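Local structure of 3',5'-cyclic-nucleotide phosphodiesterase 1 (4OJV) at residues G157-I162 against L188-P193; K210-I215 against E254-E259; S225-F230 against E258-Y263; V278-P283 against L295-L300. The protein belongs to the class-II cyclic-nucleotide phosphodiesterases, zinc-binding enzymes of the metallo-hydrolase clan with two mixed beta-sheets packed between helices. One frame throughout, in Å; residues are numbered along the deposited sequence.

Contact 1. Residues G157-I162 against L188-P193; sequences GLPHTI and LKCLNP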
loop_
_atom_site.group_PDB
_atom_site.type_symbol
_atom_site.label_atom_id
_atom_site.label_comp_id
_atom_site.label_asym_id
_atom_site.label_seq_id
_atom_site.Cartn_x
_atom_site.Cartn_y
_atom_site.Cartn_z
ATOM N N GLY A 157 -6.983 8.585 17.813
ATOM C CA GLY A 157 -6.572 7.294 18.340
ATOM C C GLY A 157 -6.303 7.381 19.822
ATOM O O GLY A 157 -6.236 8.474 20.387
ATOM N N LEU A 158 -6.151 6.230 20.451
ATOM C CA LEU A 158 -5.623 6.172 21.802
ATOM C C LEU A 158 -4.142 6.569 21.770
ATOM O O LEU A 158 -3.520 6.562 20.707
ATOM C CB LEU A 158 -5.813 4.764 22.375
ATOM C CG LEU A 158 -7.258 4.301 22.620
ATOM C CD1 LEU A 158 -7.262 2.880 23.161
ATOM C CD2 LEU A 158 -8.022 5.243 23.543
ATOM N N PRO A 159 -3.560 6.921 22.936
ATOM C CA PRO A 159 -2.148 7.331 22.942
ATOM C C PRO A 159 -1.164 6.326 22.331
ATOM O O PRO A 159 -0.206 6.741 21.680
ATOM C CB PRO A 159 -1.859 7.546 24.429
ATOM C CG PRO A 159 -3.179 7.953 24.992
ATOM C CD PRO A 159 -4.198 7.124 24.253
ATOM N N HIS A 160 -1.392 5.025 22.492
ATOM C CA HIS A 160 -0.452 4.029 21.933
ATOM C C HIS A 160 -0.348 4.131 20.425
ATOM O O HIS A 160 0.645 3.713 19.826
ATOM C CB HIS A 160 -0.815 2.603 22.360
ATOM C CG HIS A 160 -2.014 2.030 21.639
ATOM N ND1 HIS A 160 -3.253 2.046 22.165
ATOM C CD2 HIS A 160 -2.120 1.410 20.396
ATOM C CE1 HIS A 160 -4.109 1.465 21.301
ATOM N NE2 HIS A 160 -3.415 1.087 20.218
ATOM N N THR A 161 -1.383 4.684 19.805
ATOM C CA THR A 161 -1.396 4.928 18.370
ATOM C C THR A 161 -0.850 6.314 18.049
ATOM O O THR A 161 0.067 6.448 17.246
ATOM C CB THR A 161 -2.820 4.776 17.825
ATOM O OG1 THR A 161 -3.239 3.415 17.985
ATOM C CG2 THR A 161 -2.895 5.158 16.359
ATOM N N ILE A 162 -1.406 7.348 18.678
ATOM C CA ILE A 162 -1.066 8.714 18.307
ATOM C C ILE A 162 0.409 9.034 18.547
ATOM O O ILE A 162 1.063 9.649 17.707
ATOM C CB ILE A 162 -1.995 9.733 19.005
ATOM C CG1 ILE A 162 -3.445 9.548 18.524
ATOM C CG2 ILE A 162 -1.499 11.161 18.795
ATOM C CD1 ILE A 162 -3.671 9.792 17.040
ATOM N N LEU A 188 -3.352 15.379 14.532
ATOM C CA LEU A 188 -3.397 14.171 15.364
ATOM C C LEU A 188 -4.064 14.506 16.687
ATOM O O LEU A 188 -3.658 15.470 17.353
ATOM C CB LEU A 188 -1.984 13.655 15.646
ATOM C CG LEU A 188 -1.180 13.056 14.492
ATOM C CD1 LEU A 188 0.277 12.870 14.874
ATOM C CD2 LEU A 188 -1.762 11.712 14.093
ATOM N N LYS A 189 -5.072 13.728 17.079
ATOM C CA LYS A 189 -5.780 13.976 18.331
ATOM C C LYS A 189 -5.990 12.689 19.112
ATOM O O LYS A 189 -6.358 11.648 18.558
ATOM C CB LYS A 189 -7.113 14.670 18.062
ATOM C CG LYS A 189 -6.964 16.105 17.587
ATOM C CD LYS A 189 -8.302 16.816 17.523
ATOM C CE LYS A 189 -8.165 18.171 16.848
ATOM N NZ LYS A 189 -9.441 18.932 16.903
ATOM N N CYS A 190 -5.745 12.757 20.414
ATOM C CA CYS A 190 -5.926 11.603 21.285
ATOM C C CYS A 190 -7.350 11.480 21.798
ATOM O O CYS A 190 -8.065 12.476 21.966
ATOM C CB CYS A 190 -4.957 11.650 22.469
ATOM S SG CYS A 190 -3.296 11.025 22.122
ATOM N N LEU A 191 -7.743 10.233 22.036
ATOM C CA LEU A 191 -8.985 9.885 22.695
ATOM C C LEU A 191 -8.651 9.258 24.041
ATOM O O LEU A 191 -7.593 8.649 24.209
ATOM C CB LEU A 191 -9.758 8.868 21.857
ATOM C CG LEU A 191 -10.266 9.327 20.494
ATOM C CD1 LEU A 191 -10.665 8.111 19.663
ATOM C CD2 LEU A 191 -11.430 10.298 20.635
ATOM N N ASN A 192 -9.575 9.399 24.986
ATOM C CA ASN A 192 -9.487 8.714 26.269
ATOM C C ASN A 192 -10.188 7.367 26.191
ATOM O O ASN A 192 -11.303 7.282 25.674
ATOM C CB ASN A 192 -10.133 9.550 27.377
ATOM C CG ASN A 192 -9.413 10.861 27.618
ATOM O OD1 ASN A 192 -8.183 10.919 27.621
ATOM N ND2 ASN A 192 -10.180 11.922 27.827
ATOM N N PRO A 193 -9.552 6.311 26.726
ATOM C CA PRO A 193 -10.174 4.994 26.680
ATOM C C PRO A 193 -11.449 4.922 27.530
ATOM O O PRO A 193 -11.529 5.549 28.603
ATOM C CB PRO A 193 -9.089 4.070 27.248
ATOM C CG PRO A 193 -8.271 4.950 28.128
ATOM C CD PRO A 193 -8.265 6.289 27.446
#
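Ile162 and Leu188 lie alongside each other in opposing senses at the apolar centre, Ile162 CD1 lying 4.0 Å from Leu188 CD2. The branch point of the same isoleucine presses on sulfur, with Ile162 CB 3.6 Å from Cys190 SG. The thiol is placed there by a first torsion that sets SG anti to its own carbonyl carbon (chi1 -83°). Pro159, in the first turn of the helix, meets the sulfur more loosely through its ring. Past the end of the strand, at Leu191 to Pro193, the CD2 branch of Leu158 reaches across although the side chain sets out away from the partner segment. Leu158 CD2 comes within 3.5 Å of Leu191 O and 4.0 Å of Pro193 CB.

Two backbone bonds form the polar edge. Gly157 N donates to Lys189 O at 3.2 Å, approaching almost in line with the carbonyl. Leu191 N donates to Gly157 O at 2.8 Å from 37° above the carbonyl plane, and Cys190 CA adds a CA-H...O contact to that oxygen. These bonds straddle the parallel bridge of Gly157 with Cys190. At the helix start, Leu158 O takes both Thr161 N and Ile162 N. Strand 153-157, helix 159-169 and the outermost strand 186-190 thereby make a beta-alpha-beta crossover.

Contact 2. Residues K210-I215 against E254-E259; sequences KVHHGI and ESLLEE. With ZN (zinc ion), chain D.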
loop_
_atom_site.group_PDB
_atom_site.type_symbol
_atom_site.label_atom_id
_atom_site.label_comp_id
_atom_site.label_asym_id
_atom_site.label_seq_id
_atom_site.Cartn_x
_atom_site.Cartn_y
_atom_site.Cartn_z
ATOM N N LYS A 210 -9.155 -0.234 24.654
ATOM C CA LYS A 210 -7.872 -0.839 24.364
ATOM C C LYS A 210 -7.962 -2.365 24.453
ATOM O O LYS A 210 -8.640 -2.910 25.331
ATOM C CB LYS A 210 -6.833 -0.293 25.334
ATOM C CG LYS A 210 -5.396 -0.591 24.959
ATOM C CD LYS A 210 -4.438 0.080 25.935
ATOM C CE LYS A 210 -4.388 -0.660 27.263
ATOM N NZ LYS A 210 -3.466 -0.015 28.242
ATOM N N VAL A 211 -7.275 -3.051 23.543
ATOM C CA VAL A 211 -7.198 -4.513 23.535
ATOM C C VAL A 211 -5.744 -4.947 23.293
ATOM O O VAL A 211 -4.889 -4.115 22.956
ATOM C CB VAL A 211 -8.161 -5.166 22.500
ATOM C CG1 VAL A 211 -9.616 -4.811 22.788
ATOM C CG2 VAL A 211 -7.783 -4.802 21.066
ATOM N N HIS A 212 -5.468 -6.238 23.470
ATOM C CA HIS A 212 -4.133 -6.788 23.213
ATOM C C HIS A 212 -3.956 -7.266 21.794
ATOM O O HIS A 212 -4.867 -7.858 21.208
ATOM C CB HIS A 212 -3.827 -7.957 24.138
ATOM C CG HIS A 212 -3.803 -7.603 25.600
ATOM N ND1 HIS A 212 -2.867 -6.811 26.159
ATOM C CD2 HIS A 212 -4.659 -7.978 26.616
ATOM C CE1 HIS A 212 -3.116 -6.701 27.480
ATOM N NE2 HIS A 212 -4.210 -7.414 27.756
ATOM N N HIS A 213 -2.743 -7.096 21.271
ATOM C CA HIS A 213 -2.395 -7.484 19.896
ATOM C C HIS A 213 -0.957 -7.966 19.843
ATOM O O HIS A 213 -0.166 -7.581 18.983
ATOM C CB HIS A 213 -2.721 -6.316 18.944
ATOM C CG HIS A 213 -2.289 -6.510 17.499
ATOM N ND1 HIS A 213 -2.325 -7.702 16.866
ATOM C CD2 HIS A 213 -1.811 -5.593 16.576
ATOM C CE1 HIS A 213 -1.874 -7.552 15.599
ATOM N NE2 HIS A 213 -1.576 -6.262 15.415
ATOM N N GLY A 214 -0.603 -8.831 20.793
ATOM C CA GLY A 214 0.697 -9.492 20.781
ATOM C C GLY A 214 1.753 -8.721 21.540
ATOM O O GLY A 214 1.446 -7.861 22.371
ATOM N N ILE A 215 3.006 -9.035 21.245
ATOM C CA ILE A 215 4.141 -8.445 21.957
ATOM C C ILE A 215 5.263 -8.139 20.976
ATOM O O ILE A 215 5.342 -8.747 19.903
ATOM C CB ILE A 215 4.676 -9.349 23.101
ATOM C CG1 ILE A 215 5.155 -10.697 22.548
ATOM C CG2 ILE A 215 3.630 -9.535 24.196
ATOM C CD1 ILE A 215 5.883 -11.576 23.543
ATOM N N GLU A 254 -4.227 -7.738 31.988
ATOM C CA GLU A 254 -5.582 -7.234 32.182
ATOM C C GLU A 254 -6.554 -7.927 31.228
ATOM O O GLU A 254 -6.222 -8.165 30.061
ATOM C CB GLU A 254 -5.582 -5.727 31.918
ATOM C CG GLU A 254 -6.694 -4.933 32.581
ATOM C CD GLU A 254 -6.481 -3.430 32.485
ATOM O OE1 GLU A 254 -7.470 -2.683 32.643
ATOM O OE2 GLU A 254 -5.332 -2.986 32.253
ATOM N N SER A 255 -7.743 -8.259 31.725
ATOM C CA SER A 255 -8.782 -8.884 30.907
ATOM C C SER A 255 -9.508 -7.811 30.101
ATOM O O SER A 255 -10.683 -7.521 30.334
ATOM C CB SER A 255 -9.773 -9.671 31.774
ATOM O OG SER A 255 -9.123 -10.709 32.486
ATOM N N LEU A 256 -8.787 -7.224 29.149
ATOM C CA LEU A 256 -9.307 -6.144 28.318
ATOM C C LEU A 256 -10.537 -6.551 27.519
ATOM O O LEU A 256 -11.486 -5.773 27.422
ATOM C CB LEU A 256 -8.215 -5.607 27.393
ATOM C CG LEU A 256 -7.031 -4.894 28.063
ATOM C CD1 LEU A 256 -5.981 -4.500 27.038
ATOM C CD2 LEU A 256 -7.476 -3.675 28.861
ATOM N N LEU A 257 -10.534 -7.764 26.969
ATOM C CA LEU A 257 -11.700 -8.251 26.234
ATOM C C LEU A 257 -12.916 -8.469 27.133
ATOM O O LEU A 257 -14.020 -8.103 26.757
ATOM C CB LEU A 257 -11.367 -9.503 25.421
ATOM C CG LEU A 257 -10.556 -9.206 24.152
ATOM C CD1 LEU A 257 -9.929 -10.473 23.604
ATOM C CD2 LEU A 257 -11.399 -8.516 23.083
ATOM N N GLU A 258 -12.713 -9.044 28.319
ATOM C CA GLU A 258 -13.805 -9.185 29.277
ATOM C C GLU A 258 -14.413 -7.828 29.629
ATOM O O GLU A 258 -15.634 -7.698 29.671
ATOM C CB GLU A 258 -13.340 -9.927 30.531
ATOM C CG GLU A 258 -14.464 -10.354 31.468
ATOM C CD GLU A 258 -13.979 -11.274 32.572
ATOM O OE1 GLU A 258 -12.955 -10.955 33.220
ATOM O OE2 GLU A 258 -14.626 -12.318 32.793
ATOM N N GLU A 259 -13.564 -6.828 29.868
ATOM C CA GLU A 259 -14.023 -5.459 30.108
ATOM C C GLU A 259 -14.873 -4.970 28.935
ATOM O O GLU A 259 -15.939 -4.381 29.127
ATOM C CB GLU A 259 -12.843 -4.507 30.312
ATOM C CG GLU A 259 -12.037 -4.733 31.580
ATOM C CD GLU A 259 -10.860 -3.784 31.697
ATOM O OE1 GLU A 259 -10.935 -2.659 31.158
ATOM O OE2 GLU A 259 -9.858 -4.164 32.335
HETATM ZN ZN ZN D . -1.388 -5.376 13.477
HETATM O O HOH W 1 -11.157 -3.155 26.573
HETATM O O HOH W 2 -3.468 -2.596 29.955
HETATM O O HOH W 3 -1.476 -5.132 11.586
#
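Glu254 O takes two donors: His212 NE2 from across the contact, at 3.2 Å with an angle of 154° at the hydrogen, and Leu256 N from its own segment in a weak bond. The imidazole N-H lies in the carbonyl plane on a lone pair, and the oxygen sits only 2° out of the ring plane, so this bond is made at the ring edge. Over one face of the same imidazole stands Leu256 CD1, 3.6 Å from the centroid, a CH-pi contact with the two side chains crossing at about a right angle. Edge and face contacts together oppose rotation of the ring.

Leu256 also rests on backbone, its CB 3.4 Å from Lys210 O. A water donates to Lys210 O and to Leu256 O, at 2.8 Å from each, joining strand to helix. A second water bridges Lys210 NZ and Glu254 OE2. Val211 CG1 touches Leu257 CD2 at 4.1 Å, an apolar contact.

His213, which follows His212 in the strand, binds zinc through NE2 at 2.1 Å, with His128, His130 and Asp244 as further ligands. The touching pieces 210-212 and 254-257 run 99° apart, while strand 222-232 adjoins through Phe227, which touches both Val211 and Leu257.

Contact 3. Residues S225-F230 against E258-Y263; sequences STFYIF and EEFWSY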
loop_
_atom_site.group_PDB
_atom_site.type_symbol
_atom_site.label_atom_id
_atom_site.label_comp_id
_atom_site.label_asym_id
_atom_site.label_seq_id
_atom_site.Cartn_x
_atom_site.Cartn_y
_atom_site.Cartn_z
ATOM N N SER A 225 -4.007 -2.580 20.676
ATOM C CA SER A 225 -4.900 -2.227 19.597
ATOM C C SER A 225 -6.161 -1.604 20.202
ATOM O O SER A 225 -6.201 -1.328 21.414
ATOM C CB SER A 225 -5.181 -3.474 18.759
ATOM O OG SER A 225 -5.978 -3.207 17.617
ATOM N N THR A 226 -7.177 -1.362 19.370
ATOM C CA THR A 226 -8.368 -0.641 19.807
ATOM C C THR A 226 -9.598 -1.258 19.174
ATOM O O THR A 226 -9.562 -1.664 18.008
ATOM C CB THR A 226 -8.301 0.837 19.353
ATOM O OG1 THR A 226 -6.992 1.368 19.590
ATOM C CG2 THR A 226 -9.342 1.713 20.059
ATOM N N PHE A 227 -10.675 -1.321 19.954
ATOM C CA PHE A 227 -12.020 -1.567 19.447
ATOM C C PHE A 227 -12.783 -0.247 19.537
ATOM O O PHE A 227 -12.700 0.459 20.554
ATOM C CB PHE A 227 -12.747 -2.568 20.341
ATOM C CG PHE A 227 -12.373 -4.025 20.134
ATOM C CD1 PHE A 227 -11.290 -4.443 19.352
ATOM C CD2 PHE A 227 -13.128 -5.001 20.782
ATOM C CE1 PHE A 227 -11.001 -5.798 19.211
ATOM C CE2 PHE A 227 -12.838 -6.347 20.649
ATOM C CZ PHE A 227 -11.775 -6.750 19.863
ATOM N N TYR A 228 -13.515 0.091 18.482
ATOM C CA TYR A 228 -14.354 1.283 18.481
ATOM C C TYR A 228 -15.824 0.929 18.435
ATOM O O TYR A 228 -16.263 0.190 17.551
ATOM C CB TYR A 228 -14.037 2.139 17.258
ATOM C CG TYR A 228 -12.721 2.874 17.315
ATOM C CD1 TYR A 228 -12.582 4.033 18.073
ATOM C CD2 TYR A 228 -11.614 2.427 16.585
ATOM C CE1 TYR A 228 -11.383 4.723 18.115
ATOM C CE2 TYR A 228 -10.409 3.109 16.625
ATOM C CZ TYR A 228 -10.299 4.258 17.391
ATOM O OH TYR A 228 -9.121 4.971 17.463
ATOM N N ILE A 229 -16.588 1.483 19.375
ATOM C CA ILE A 229 -18.049 1.461 19.290
ATOM C C ILE A 229 -18.519 2.775 18.679
ATOM O O ILE A 229 -18.133 3.849 19.149
ATOM C CB ILE A 229 -18.730 1.286 20.667
ATOM C CG1 ILE A 229 -18.161 0.063 21.397
ATOM C CG2 ILE A 229 -20.252 1.209 20.506
ATOM C CD1 ILE A 229 -18.680 -0.122 22.810
ATOM N N PHE A 230 -19.341 2.686 17.637
ATOM C CA PHE A 230 -20.039 3.854 17.096
ATOM C C PHE A 230 -21.516 3.703 17.396
ATOM O O PHE A 230 -22.116 2.700 17.034
ATOM C CB PHE A 230 -19.796 4.020 15.590
ATOM C CG PHE A 230 -18.362 4.307 15.246
ATOM C CD1 PHE A 230 -17.461 3.267 15.021
ATOM C CD2 PHE A 230 -17.896 5.618 15.204
ATOM C CE1 PHE A 230 -16.134 3.540 14.727
ATOM C CE2 PHE A 230 -16.567 5.895 14.912
ATOM C CZ PHE A 230 -15.689 4.849 14.682
ATOM N N GLU A 258 -12.713 -9.044 28.319
ATOM C CA GLU A 258 -13.805 -9.185 29.277
ATOM C C GLU A 258 -14.413 -7.828 29.629
ATOM O O GLU A 258 -15.634 -7.698 29.671
ATOM C CB GLU A 258 -13.340 -9.927 30.531
ATOM C CG GLU A 258 -14.464 -10.354 31.468
ATOM C CD GLU A 258 -13.979 -11.274 32.572
ATOM O OE1 GLU A 258 -12.955 -10.955 33.220
ATOM O OE2 GLU A 258 -14.626 -12.318 32.793
ATOM N N GLU A 259 -13.564 -6.828 29.868
ATOM C CA GLU A 259 -14.023 -5.459 30.108
ATOM C C GLU A 259 -14.873 -4.970 28.935
ATOM O O GLU A 259 -15.939 -4.381 29.127
ATOM C CB GLU A 259 -12.843 -4.507 30.312
ATOM C CG GLU A 259 -12.037 -4.733 31.580
ATOM C CD GLU A 259 -10.860 -3.784 31.697
ATOM O OE1 GLU A 259 -10.935 -2.659 31.158
ATOM O OE2 GLU A 259 -9.858 -4.164 32.335
ATOM N N PHE A 260 -14.403 -5.226 27.715
ATOM C CA PHE A 260 -15.123 -4.778 26.539
ATOM C C PHE A 260 -16.492 -5.449 26.401
ATOM O O PHE A 260 -17.508 -4.759 26.237
ATOM C CB PHE A 260 -14.305 -4.982 25.263
ATOM C CG PHE A 260 -15.020 -4.491 24.043
ATOM C CD1 PHE A 260 -15.097 -3.121 23.796
ATOM C CD2 PHE A 260 -15.682 -5.365 23.192
ATOM C CE1 PHE A 260 -15.790 -2.637 22.698
ATOM C CE2 PHE A 260 -16.378 -4.889 22.097
ATOM C CZ PHE A 260 -16.433 -3.526 21.854
ATOM N N TRP A 261 -16.528 -6.782 26.452
ATOM C CA TRP A 261 -17.799 -7.484 26.276
ATOM C C TRP A 261 -18.769 -7.158 27.373
ATOM O O TRP A 261 -19.968 -7.075 27.126
ATOM C CB TRP A 261 -17.624 -8.995 26.174
ATOM C CG TRP A 261 -16.682 -9.455 25.089
ATOM C CD1 TRP A 261 -15.582 -10.291 25.234
ATOM C CD2 TRP A 261 -16.738 -9.135 23.655
ATOM N NE1 TRP A 261 -14.963 -10.500 24.024
ATOM C CE2 TRP A 261 -15.607 -9.835 23.038
ATOM C CE3 TRP A 261 -17.582 -8.373 22.851
ATOM C CZ2 TRP A 261 -15.348 -9.754 21.675
ATOM C CZ3 TRP A 261 -17.312 -8.302 21.478
ATOM C CH2 TRP A 261 -16.215 -8.972 20.910
ATOM N N SER A 262 -18.251 -6.967 28.586
ATOM C CA SER A 262 -19.091 -6.578 29.720
ATOM C C SER A 262 -19.736 -5.218 29.468
ATOM O O SER A 262 -20.930 -5.034 29.711
ATOM C CB SER A 262 -18.283 -6.558 31.017
ATOM O OG SER A 262 -17.840 -7.861 31.357
ATOM N N TYR A 263 -18.952 -4.275 28.950
ATOM C CA TYR A 263 -19.474 -2.950 28.628
ATOM C C TYR A 263 -20.567 -3.033 27.563
ATOM O O TYR A 263 -21.619 -2.399 27.689
ATOM C CB TYR A 263 -18.339 -2.032 28.160
ATOM C CG TYR A 263 -18.750 -0.591 27.943
ATOM C CD1 TYR A 263 -19.359 -0.190 26.757
ATOM C CD2 TYR A 263 -18.514 0.375 28.921
ATOM C CE1 TYR A 263 -19.737 1.127 26.552
ATOM C CE2 TYR A 263 -18.887 1.698 28.725
ATOM C CZ TYR A 263 -19.495 2.070 27.538
ATOM O OH TYR A 263 -19.867 3.381 27.335
#
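Phe227 and Phe260 join strand 222-232 to helix 256-267, which lies against the seven-stranded sheet of this two-sheet metallo-hydrolase fold. The segment axes run parallel, 2° apart, and approach to 11.1 Å, a spacing that large side chains from both elements fill.

The aromatic interaction is a T-shaped (edge-to-face) pair. Phe227 turns its edge to the face of Phe260, with centroids 4.9 Å apart and planes at 87°. The tip of the approach is Phe227 CD2, which stands 3.4 Å above the Phe260 plane and over its centre. Phe227 CB lies over that ring as well, 4.2 Å from the centroid, so a CH-pi contact accompanies the ring pair. On the helix side, CB of Phe260 already points toward the strand, and chi1 of -178° puts its CG anti to the backbone N. Trp261 joins at the margin, its CH2 meeting Phe227 CE2 obliquely, while its indole NE1 is hydrogen-bonded to Glu303 of helix 297-311.

Aliphatic packing comes two residues further along the strand. Ile229 and Phe260 lie side by side, pointing opposite ways, and Ile229 CG1 and CD1 both touch Phe260 CE1. Phe209 of the adjoining strand 204-215 meets Phe260 edge to face and also packs against Tyr263, so the aromatic cluster extends to the neighbouring strand.

Between the two segments the contact is apolar; within the helix, Glu258 O accepts Ser262 N and Ser262 OG from opposite faces of its plane. At the far end of the contact, Ile229 CD1 reaches Tyr263 CD1 at 4.0 Å.

Contact 4. Residues V278-P283 against L295-L300; sequences VECSCP and LSPIYL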
loop_
_atom_site.group_PDB
_atom_site.type_symbol
_atom_site.label_atom_id
_atom_site.label_comp_id
_atom_site.label_asym_id
_atom_site.label_seq_id
_atom_site.Cartn_x
_atom_site.Cartn_y
_atom_site.Cartn_z
ATOM N N VAL A 278 -14.773 -7.764 12.995
ATOM C CA VAL A 278 -13.721 -8.291 13.848
ATOM C C VAL A 278 -12.884 -9.292 13.062
ATOM O O VAL A 278 -13.405 -10.028 12.219
ATOM C CB VAL A 278 -14.303 -8.926 15.143
ATOM C CG1 VAL A 278 -15.255 -10.066 14.825
ATOM C CG2 VAL A 278 -13.195 -9.387 16.083
ATOM N N GLU A 279 -11.594 -9.347 13.359
ATOM C CA GLU A 279 -10.718 -10.212 12.597
ATOM C C GLU A 279 -10.911 -11.700 12.860
ATOM O O GLU A 279 -11.308 -12.122 13.959
ATOM C CB GLU A 279 -9.251 -9.870 12.843
ATOM C CG GLU A 279 -8.718 -10.200 14.234
ATOM C CD GLU A 279 -7.256 -10.601 14.173
ATOM O OE1 GLU A 279 -6.398 -9.771 14.529
ATOM O OE2 GLU A 279 -6.976 -11.745 13.743
ATOM N N CYS A 280 -10.569 -12.485 11.844
ATOM C CA CYS A 280 -10.137 -13.854 12.065
ATOM C C CYS A 280 -9.019 -14.081 11.062
ATOM O O CYS A 280 -9.252 -14.530 9.939
ATOM C CB CYS A 280 -11.284 -14.851 11.904
ATOM S SG CYS A 280 -10.864 -16.479 12.555
ATOM N N SER A 281 -7.796 -13.733 11.454
ATOM C CA SER A 281 -6.700 -13.704 10.500
ATOM C C SER A 281 -6.370 -15.069 9.923
ATOM O O SER A 281 -5.952 -15.168 8.768
ATOM C CB SER A 281 -5.438 -13.132 11.141
ATOM O OG SER A 281 -5.553 -11.752 11.419
ATOM N N CYS A 282 -6.526 -16.108 10.743
ATOM C CA CYS A 282 -6.029 -17.435 10.406
ATOM C C CYS A 282 -7.102 -18.499 10.577
ATOM O O CYS A 282 -7.976 -18.366 11.448
ATOM C CB CYS A 282 -4.880 -17.810 11.329
ATOM S SG CYS A 282 -3.498 -16.667 11.305
ATOM N N PRO A 283 -7.029 -19.579 9.770
ATOM C CA PRO A 283 -7.880 -20.748 9.988
ATOM C C PRO A 283 -7.383 -21.562 11.180
ATOM O O PRO A 283 -6.340 -21.250 11.766
ATOM C CB PRO A 283 -7.702 -21.548 8.698
ATOM C CG PRO A 283 -6.322 -21.213 8.248
ATOM C CD PRO A 283 -6.123 -19.765 8.619
ATOM N N LEU A 295 -6.463 -13.700 15.913
ATOM C CA LEU A 295 -7.452 -14.729 16.203
ATOM C C LEU A 295 -7.486 -15.827 15.153
ATOM O O LEU A 295 -7.175 -15.601 13.977
ATOM C CB LEU A 295 -8.851 -14.110 16.331
ATOM C CG LEU A 295 -9.077 -13.051 17.414
ATOM C CD1 LEU A 295 -10.501 -12.522 17.344
ATOM C CD2 LEU A 295 -8.787 -13.581 18.812
ATOM N N SER A 296 -7.864 -17.022 15.604
ATOM C CA SER A 296 -8.286 -18.115 14.740
ATOM C C SER A 296 -9.741 -18.425 15.106
ATOM O O SER A 296 -10.272 -17.835 16.051
ATOM C CB SER A 296 -7.408 -19.339 14.964
ATOM O OG SER A 296 -7.814 -19.998 16.148
ATOM N N PRO A 297 -10.404 -19.341 14.369
ATOM C CA PRO A 297 -11.834 -19.499 14.629
ATOM C C PRO A 297 -12.212 -19.924 16.047
ATOM O O PRO A 297 -13.236 -19.472 16.555
ATOM C CB PRO A 297 -12.265 -20.542 13.588
ATOM C CG PRO A 297 -11.332 -20.285 12.452
ATOM C CD PRO A 297 -10.014 -20.054 13.139
ATOM N N ILE A 298 -11.386 -20.744 16.692
ATOM C CA ILE A 298 -11.682 -21.162 18.059
ATOM C C ILE A 298 -11.594 -19.974 19.020
ATOM O O ILE A 298 -12.443 -19.818 19.891
ATOM C CB ILE A 298 -10.810 -22.362 18.520
ATOM C CG1 ILE A 298 -11.219 -22.837 19.922
ATOM C CG2 ILE A 298 -9.322 -22.037 18.454
ATOM C CD1 ILE A 298 -12.662 -23.286 20.024
ATOM N N TYR A 299 -10.597 -19.112 18.837
ATOM C CA TYR A 299 -10.450 -17.958 19.712
ATOM C C TYR A 299 -11.549 -16.918 19.485
ATOM O O TYR A 299 -12.081 -16.345 20.445
ATOM C CB TYR A 299 -9.056 -17.345 19.592
ATOM C CG TYR A 299 -7.969 -18.305 20.024
ATOM C CD1 TYR A 299 -7.782 -18.619 21.372
ATOM C CD2 TYR A 299 -7.137 -18.911 19.085
ATOM C CE1 TYR A 299 -6.790 -19.506 21.769
ATOM C CE2 TYR A 299 -6.143 -19.800 19.469
ATOM C CZ TYR A 299 -5.975 -20.092 20.808
ATOM O OH TYR A 299 -4.988 -20.971 21.185
ATOM N N LEU A 300 -11.919 -16.688 18.226
ATOM C CA LEU A 300 -13.001 -15.757 17.950
ATOM C C LEU A 300 -14.329 -16.296 18.518
ATOM O O LEU A 300 -15.078 -15.563 19.161
ATOM C CB LEU A 300 -13.123 -15.450 16.455
ATOM C CG LEU A 300 -14.309 -14.543 16.072
ATOM C CD1 LEU A 300 -14.335 -13.233 16.855
ATOM C CD2 LEU A 300 -14.319 -14.242 14.583
#
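The end of strand 273-279 and the turn after it meet the start of helix 297-311 beside the zinc site, with Glu279 and Leu295 at the polar hub. Glu279 OE2 accepts three bonds. Leu295 N donates to Glu279 OE2 at 3.0 Å, almost straight (178° at the hydrogen), from above the carboxylate plane. Ser281 OG, 2.7 Å from Glu279 OE2, is likewise out of that plane, and Ser281 N arrives on the anti side. CG of Glu279 sits between the backbone N and the carbonyl carbon (chi1 69°), and a further bend at chi2 helps bring the carboxylate to Leu295 N. His294 ND1 and Val245 N hold its other oxygen, OE1.

Cys282 N adds a weak bond to Leu295 O. Cys282 O is buried without a conventional hydrogen-bond partner; its close neighbours are carbons, Ser296 CA in a CA-H...O contact at 3.3 Å and Pro297 CD at 3.1 Å. Apolar contacts fill the rest: Cys280 SG lies against Pro297 CD at 3.7 Å, and the branches of Leu300 part, CD1 to Val278 CG1 at 3.9 Å and CD2 to Cys280 CB.

Ser281 OG also bonds His326 ND1. Ser281 is thus a second-shell partner of a zinc ligand, itself held by Glu279 OE2, a hydrogen-bonded relay behind the two-zinc site.

Contacts 2 and 3 are successive parts of one interface: both use helix 256-267, their strands are neighbours, and their centres lie 9 Å apart. Leu257 CD2 touches Phe227 CE2 at 3.6 Å where they merge. Contact 1 belongs to the other sheet and packs across onto the same strands, with Leu158 CD1 3.9 Å from Lys210 CB and Leu191 CD1 3.8 Å from Tyr228 CE1. Contact 4 shares the sheet of contacts 2 and 3, about 5 Å from each at the nearest atoms. Contact 2 supplies a zinc ligand directly; the side chain of Glu279 in contact 4 is about 6 Å from a zinc ion, and that of Phe227 in contact 3 about 11 Å.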